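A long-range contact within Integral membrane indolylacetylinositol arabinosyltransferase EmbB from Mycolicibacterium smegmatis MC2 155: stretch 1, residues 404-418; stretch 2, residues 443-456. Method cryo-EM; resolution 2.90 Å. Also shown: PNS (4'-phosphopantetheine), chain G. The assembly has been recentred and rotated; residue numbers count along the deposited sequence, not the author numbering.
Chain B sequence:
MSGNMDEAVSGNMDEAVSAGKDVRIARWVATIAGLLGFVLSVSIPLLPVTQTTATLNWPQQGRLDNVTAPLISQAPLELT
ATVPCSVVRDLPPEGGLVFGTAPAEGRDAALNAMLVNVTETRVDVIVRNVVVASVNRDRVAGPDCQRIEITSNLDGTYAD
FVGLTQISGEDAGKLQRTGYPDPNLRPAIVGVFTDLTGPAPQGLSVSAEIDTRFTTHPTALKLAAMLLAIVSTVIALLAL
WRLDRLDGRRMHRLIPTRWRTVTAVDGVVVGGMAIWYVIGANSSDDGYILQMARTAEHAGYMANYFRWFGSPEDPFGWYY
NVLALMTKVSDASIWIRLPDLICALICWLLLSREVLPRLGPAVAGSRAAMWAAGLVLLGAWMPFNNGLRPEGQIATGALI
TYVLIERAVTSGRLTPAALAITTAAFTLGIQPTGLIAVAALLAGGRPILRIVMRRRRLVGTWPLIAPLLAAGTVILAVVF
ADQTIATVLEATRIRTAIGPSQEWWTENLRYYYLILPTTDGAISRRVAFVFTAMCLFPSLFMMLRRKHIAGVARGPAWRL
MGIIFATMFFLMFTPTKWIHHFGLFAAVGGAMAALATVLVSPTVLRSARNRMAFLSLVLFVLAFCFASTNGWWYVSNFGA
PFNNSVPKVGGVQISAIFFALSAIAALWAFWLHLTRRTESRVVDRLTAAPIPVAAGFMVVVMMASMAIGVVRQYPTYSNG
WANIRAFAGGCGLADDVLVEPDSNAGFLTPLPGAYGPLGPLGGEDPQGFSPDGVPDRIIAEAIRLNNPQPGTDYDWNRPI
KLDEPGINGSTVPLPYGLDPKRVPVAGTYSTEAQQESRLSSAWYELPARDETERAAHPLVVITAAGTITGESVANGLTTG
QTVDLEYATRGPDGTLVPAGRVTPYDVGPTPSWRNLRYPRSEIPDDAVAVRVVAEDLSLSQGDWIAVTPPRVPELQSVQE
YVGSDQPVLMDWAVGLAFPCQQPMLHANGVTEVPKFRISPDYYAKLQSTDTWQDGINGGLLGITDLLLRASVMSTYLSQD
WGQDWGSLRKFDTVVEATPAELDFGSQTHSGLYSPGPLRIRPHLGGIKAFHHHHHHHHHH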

# COMPACT_ATOMS: atom_id res chain seq x y z
N LEU B 404 -27.35 19.67 -22.43
CA LEU B 404 -28.69 20.20 -22.23
C LEU B 404 -28.66 21.52 -21.48
O LEU B 404 -29.44 22.43 -21.80
CB LEU B 404 -29.55 19.18 -21.48
CG LEU B 404 -30.04 17.98 -22.30
CD1 LEU B 404 -30.79 17.01 -21.42
CD2 LEU B 404 -30.90 18.45 -23.45
N ILE B 405 -27.77 21.66 -20.50
CA ILE B 405 -27.68 22.92 -19.77
C ILE B 405 -27.16 24.03 -20.68
O ILE B 405 -27.63 25.17 -20.62
CB ILE B 405 -26.81 22.75 -18.51
CG1 ILE B 405 -27.67 22.22 -17.37
CG2 ILE B 405 -26.15 24.05 -18.12
CD1 ILE B 405 -26.90 21.99 -16.10
N GLU B 406 -26.19 23.71 -21.54
CA GLU B 406 -25.72 24.71 -22.50
C GLU B 406 -26.82 25.09 -23.49
O GLU B 406 -26.91 26.26 -23.88
CB GLU B 406 -24.49 24.20 -23.23
CG GLU B 406 -23.26 24.06 -22.34
CD GLU B 406 -22.63 25.39 -21.99
OE1 GLU B 406 -22.92 26.39 -22.68
OE2 GLU B 406 -21.84 25.44 -21.02
N ARG B 407 -27.65 24.13 -23.90
CA ARG B 407 -28.77 24.46 -24.77
C ARG B 407 -29.78 25.36 -24.07
O ARG B 407 -30.35 26.27 -24.69
CB ARG B 407 -29.45 23.18 -25.26
CG ARG B 407 -28.73 22.47 -26.38
CD ARG B 407 -28.71 23.30 -27.64
NE ARG B 407 -28.23 22.53 -28.79
CZ ARG B 407 -28.99 22.19 -29.82
NH1 ARG B 407 -30.26 22.55 -29.86
NH2 ARG B 407 -28.47 21.48 -30.81
N ALA B 408 -30.01 25.12 -22.78
CA ALA B 408 -30.90 25.99 -22.01
C ALA B 408 -30.34 27.40 -21.90
O ALA B 408 -31.08 28.38 -22.02
CB ALA B 408 -31.13 25.40 -20.62
N VAL B 409 -29.03 27.51 -21.68
CA VAL B 409 -28.40 28.83 -21.60
C VAL B 409 -28.49 29.54 -22.95
O VAL B 409 -28.73 30.75 -23.03
CB VAL B 409 -26.95 28.71 -21.12
CG1 VAL B 409 -26.21 30.02 -21.28
CG2 VAL B 409 -26.91 28.25 -19.67
N THR B 410 -28.30 28.79 -24.04
CA THR B 410 -28.31 29.39 -25.37
C THR B 410 -29.71 29.88 -25.74
O THR B 410 -29.91 31.06 -26.02
CB THR B 410 -27.82 28.37 -26.41
OG1 THR B 410 -26.41 28.18 -26.24
CG2 THR B 410 -28.10 28.86 -27.81
N SER B 411 -30.69 28.98 -25.74
CA SER B 411 -32.04 29.34 -26.18
C SER B 411 -32.78 30.19 -25.17
O SER B 411 -33.77 30.84 -25.54
CB SER B 411 -32.84 28.08 -26.48
OG SER B 411 -33.06 27.32 -25.31
N GLY B 412 -32.34 30.22 -23.92
CA GLY B 412 -33.03 30.99 -22.90
C GLY B 412 -34.34 30.38 -22.44
O GLY B 412 -35.32 31.11 -22.25
N ARG B 413 -34.37 29.07 -22.24
CA ARG B 413 -35.58 28.36 -21.83
C ARG B 413 -35.27 27.50 -20.62
O ARG B 413 -34.12 27.33 -20.21
CB ARG B 413 -36.14 27.50 -22.97
CG ARG B 413 -36.73 28.30 -24.11
CD ARG B 413 -37.35 27.39 -25.16
NE ARG B 413 -38.10 28.14 -26.16
CZ ARG B 413 -38.76 27.58 -27.17
NH1 ARG B 413 -38.76 26.26 -27.31
NH2 ARG B 413 -39.42 28.34 -28.03
N LEU B 414 -36.33 26.94 -20.03
CA LEU B 414 -36.21 26.10 -18.85
C LEU B 414 -36.47 24.62 -19.11
O LEU B 414 -36.22 23.80 -18.23
CB LEU B 414 -37.16 26.58 -17.74
CG LEU B 414 -36.65 27.71 -16.85
CD1 LEU B 414 -37.79 28.32 -16.07
CD2 LEU B 414 -35.58 27.19 -15.91
N THR B 415 -36.98 24.27 -20.30
CA THR B 415 -37.31 22.86 -20.55
C THR B 415 -36.06 22.00 -20.66
O THR B 415 -36.03 20.92 -20.04
CB THR B 415 -38.20 22.75 -21.79
OG1 THR B 415 -39.39 23.52 -21.59
CG2 THR B 415 -38.59 21.30 -22.02
N PRO B 416 -35.01 22.37 -21.41
CA PRO B 416 -33.77 21.59 -21.33
C PRO B 416 -33.15 21.59 -19.95
O PRO B 416 -32.59 20.57 -19.53
CB PRO B 416 -32.85 22.26 -22.36
CG PRO B 416 -33.49 23.56 -22.68
CD PRO B 416 -34.95 23.38 -22.48
N ALA B 417 -33.25 22.70 -19.21
CA ALA B 417 -32.76 22.73 -17.84
C ALA B 417 -33.60 21.87 -16.91
O ALA B 417 -33.14 21.52 -15.82
CB ALA B 417 -32.72 24.16 -17.32
N ALA B 418 -34.82 21.52 -17.32
CA ALA B 418 -35.65 20.58 -16.57
C ALA B 418 -35.35 19.14 -16.93
O ALA B 418 -35.42 18.26 -16.06
CB ALA B 418 -37.13 20.87 -16.80
N ALA B 443 -22.06 23.87 -11.97
CA ALA B 443 -21.30 24.77 -12.84
C ALA B 443 -22.21 25.72 -13.61
O ALA B 443 -21.78 26.81 -13.99
CB ALA B 443 -20.44 23.96 -13.80
N GLY B 444 -23.46 25.32 -13.85
CA GLY B 444 -24.38 26.15 -14.60
C GLY B 444 -25.57 26.64 -13.80
O GLY B 444 -26.69 26.66 -14.31
N GLY B 445 -25.34 27.04 -12.55
CA GLY B 445 -26.43 27.51 -11.71
C GLY B 445 -26.74 28.98 -11.89
O GLY B 445 -27.89 29.40 -11.80
N ARG B 446 -25.70 29.78 -12.14
CA ARG B 446 -25.84 31.22 -12.29
C ARG B 446 -26.62 31.60 -13.54
O ARG B 446 -27.58 32.38 -13.45
CB ARG B 446 -24.45 31.87 -12.28
CG ARG B 446 -24.44 33.38 -12.11
CD ARG B 446 -23.04 33.85 -11.73
NE ARG B 446 -22.96 35.31 -11.62
CZ ARG B 446 -22.20 36.07 -12.40
NH1 ARG B 446 -21.46 35.51 -13.35
NH2 ARG B 446 -22.18 37.38 -12.24
N PRO B 447 -26.28 31.07 -14.73
CA PRO B 447 -27.08 31.42 -15.92
C PRO B 447 -28.45 30.77 -15.96
O PRO B 447 -29.24 31.09 -16.85
CB PRO B 447 -26.20 30.92 -17.08
CG PRO B 447 -25.46 29.79 -16.50
CD PRO B 447 -25.16 30.19 -15.09
N ILE B 448 -28.76 29.88 -15.03
CA ILE B 448 -30.11 29.33 -14.92
C ILE B 448 -30.95 30.14 -13.93
O ILE B 448 -32.15 30.34 -14.14
CB ILE B 448 -30.05 27.84 -14.53
CG1 ILE B 448 -29.46 27.02 -15.67
CG2 ILE B 448 -31.43 27.31 -14.18
CD1 ILE B 448 -30.22 27.13 -16.97
N LEU B 449 -30.33 30.62 -12.85
CA LEU B 449 -31.00 31.61 -12.02
C LEU B 449 -31.29 32.88 -12.81
O LEU B 449 -32.33 33.51 -12.62
CB LEU B 449 -30.15 31.93 -10.79
CG LEU B 449 -30.24 30.95 -9.62
CD1 LEU B 449 -29.20 31.28 -8.58
CD2 LEU B 449 -31.63 30.99 -9.02
N ARG B 450 -30.38 33.26 -13.71
CA ARG B 450 -30.61 34.42 -14.56
C ARG B 450 -31.81 34.23 -15.48
O ARG B 450 -32.36 35.22 -15.97
CB ARG B 450 -29.36 34.73 -15.38
CG ARG B 450 -29.26 36.17 -15.84
CD ARG B 450 -27.87 36.51 -16.34
NE ARG B 450 -26.87 36.46 -15.28
CZ ARG B 450 -25.72 35.81 -15.37
NH1 ARG B 450 -25.41 35.15 -16.48
NH2 ARG B 450 -24.87 35.82 -14.35
N ILE B 451 -32.21 32.99 -15.74
CA ILE B 451 -33.39 32.71 -16.55
C ILE B 451 -34.64 32.62 -15.68
O ILE B 451 -35.71 33.11 -16.06
CB ILE B 451 -33.18 31.42 -17.36
CG1 ILE B 451 -32.11 31.63 -18.43
CG2 ILE B 451 -34.48 30.97 -18.00
CD1 ILE B 451 -31.56 30.35 -18.99
N VAL B 452 -34.53 31.99 -14.52
CA VAL B 452 -35.68 31.84 -13.63
C VAL B 452 -36.14 33.20 -13.13
O VAL B 452 -37.33 33.54 -13.21
CB VAL B 452 -35.35 30.89 -12.47
CG1 VAL B 452 -36.50 30.85 -11.48
CG2 VAL B 452 -35.07 29.49 -12.99
N MET B 453 -35.21 34.00 -12.60
CA MET B 453 -35.57 35.32 -12.08
C MET B 453 -36.01 36.28 -13.17
O MET B 453 -36.54 37.35 -12.85
CB MET B 453 -34.39 35.92 -11.31
CG MET B 453 -33.90 35.07 -10.16
SD MET B 453 -35.17 34.77 -8.91
CE MET B 453 -35.31 36.39 -8.17
N ARG B 454 -35.82 35.93 -14.44
CA ARG B 454 -36.25 36.76 -15.56
C ARG B 454 -37.61 36.34 -16.10
O ARG B 454 -38.41 37.20 -16.48
CB ARG B 454 -35.21 36.70 -16.68
CG ARG B 454 -35.67 37.28 -18.00
CD ARG B 454 -34.57 37.15 -19.04
NE ARG B 454 -33.29 37.63 -18.52
CZ ARG B 454 -32.10 37.17 -18.92
NH1 ARG B 454 -32.03 36.21 -19.84
NH2 ARG B 454 -30.99 37.66 -18.40
N ARG B 455 -37.89 35.04 -16.14
CA ARG B 455 -39.19 34.55 -16.59
C ARG B 455 -40.24 34.53 -15.48
O ARG B 455 -41.43 34.42 -15.78
CB ARG B 455 -39.06 33.15 -17.18
CG ARG B 455 -38.04 33.04 -18.30
CD ARG B 455 -38.25 31.79 -19.12
NE ARG B 455 -39.17 32.01 -20.23
CZ ARG B 455 -38.82 31.95 -21.51
NH1 ARG B 455 -37.57 31.65 -21.84
NH2 ARG B 455 -39.72 32.17 -22.46
N ARG B 456 -39.82 34.64 -14.22
CA ARG B 456 -40.77 34.62 -13.11
C ARG B 456 -41.56 35.92 -12.99
O ARG B 456 -42.51 35.97 -12.20
CB ARG B 456 -40.05 34.35 -11.80
CG ARG B 456 -39.26 35.54 -11.28
CD ARG B 456 -39.02 35.43 -9.78
NE ARG B 456 -40.22 35.75 -9.02
CZ ARG B 456 -40.26 35.85 -7.69
NH1 ARG B 456 -41.39 36.15 -7.08
NH2 ARG B 456 -39.16 35.64 -6.98
O23 PNS G . -30.11 27.49 -38.88
P24 PNS G . -29.86 26.11 -38.32
O25 PNS G . -30.70 25.11 -39.08
O26 PNS G . -28.40 25.77 -38.46
O27 PNS G . -30.27 26.09 -36.73
C28 PNS G . -31.24 27.00 -36.28
C29 PNS G . -32.21 26.27 -35.36
C30 PNS G . -31.63 26.19 -33.95
C31 PNS G . -33.52 27.05 -35.33
C32 PNS G . -32.43 24.85 -35.90
O33 PNS G . -31.19 24.26 -36.13
C34 PNS G . -33.18 23.97 -34.91
O35 PNS G . -34.33 24.15 -34.67
N36 PNS G . -32.49 22.87 -34.27
C37 PNS G . -33.20 22.03 -33.33
C38 PNS G . -32.66 20.61 -33.42
C39 PNS G . -31.65 20.19 -32.36
O40 PNS G . -31.14 21.01 -31.68
N41 PNS G . -31.30 18.79 -32.20
C42 PNS G . -31.92 17.78 -33.03
C43 PNS G . -31.93 16.45 -32.28
S44 PNS G . -30.45 16.37 -31.23

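What holds the two stretches together? Apolar packing does most of the work: no hydrogen bond crosses between them, and 515 Å² of surface is buried. The helices 404-411 and 446-455 cross at 44°, their axes 9.9 Å apart at closest approach. Near one end, Ile405 CG2 lies 4.5 Å from Gly444 CA; a CB on Gly444 would fall 2.9 Å from that methyl, so the absence of a side chain lets the backbones approach.

How do the isoleucines of the second helix use their rotamers? Ile448 leaves its backbone sideways, but with chi1 and chi2 both m its end turns inward, where CD1 lies 4.1 Å from Ala408 CB and 3.9 Å from Ala417 CB. The methyl lies close to both alanine side chains. Ile451 points toward the first stretch, and its m,t conformation extends CD1 to 3.6 Å from Ala408 O and 4.2 Å from Gly412 CA, beside the turn at Gly412, the first residue after the helix to leave helical phi/psi.

What do Val409 and Leu414 add? Val409, in the t rotamer, sets CG2 3.8 Å from Pro447 CB. Leu414 starts sideways, yet its m,t conformation carries the branched end inward: CG is 4.1 Å from Ile451 CG2, and CD2 is 3.8 Å from Val452 CG2. It thereby spans successive residues of the opposing helix.

Where do polar side chains enter? Arg455 points toward the first stretch, but the modelled 2.3 Å between its NH1 and Gly412 O is a clash and supports no bonding claim. Arg407 is out of reach of the second stretch and serves 4'-phosphopantetheine instead: its NH1 donates a hydrogen bond to PNS O40 at 2.5 Å, and its NH2 a weak one to PNS O40 at 2.8 Å. Ser411, in rotamer p, folds back so that its OG donates to Arg407 O at 3.0 Å.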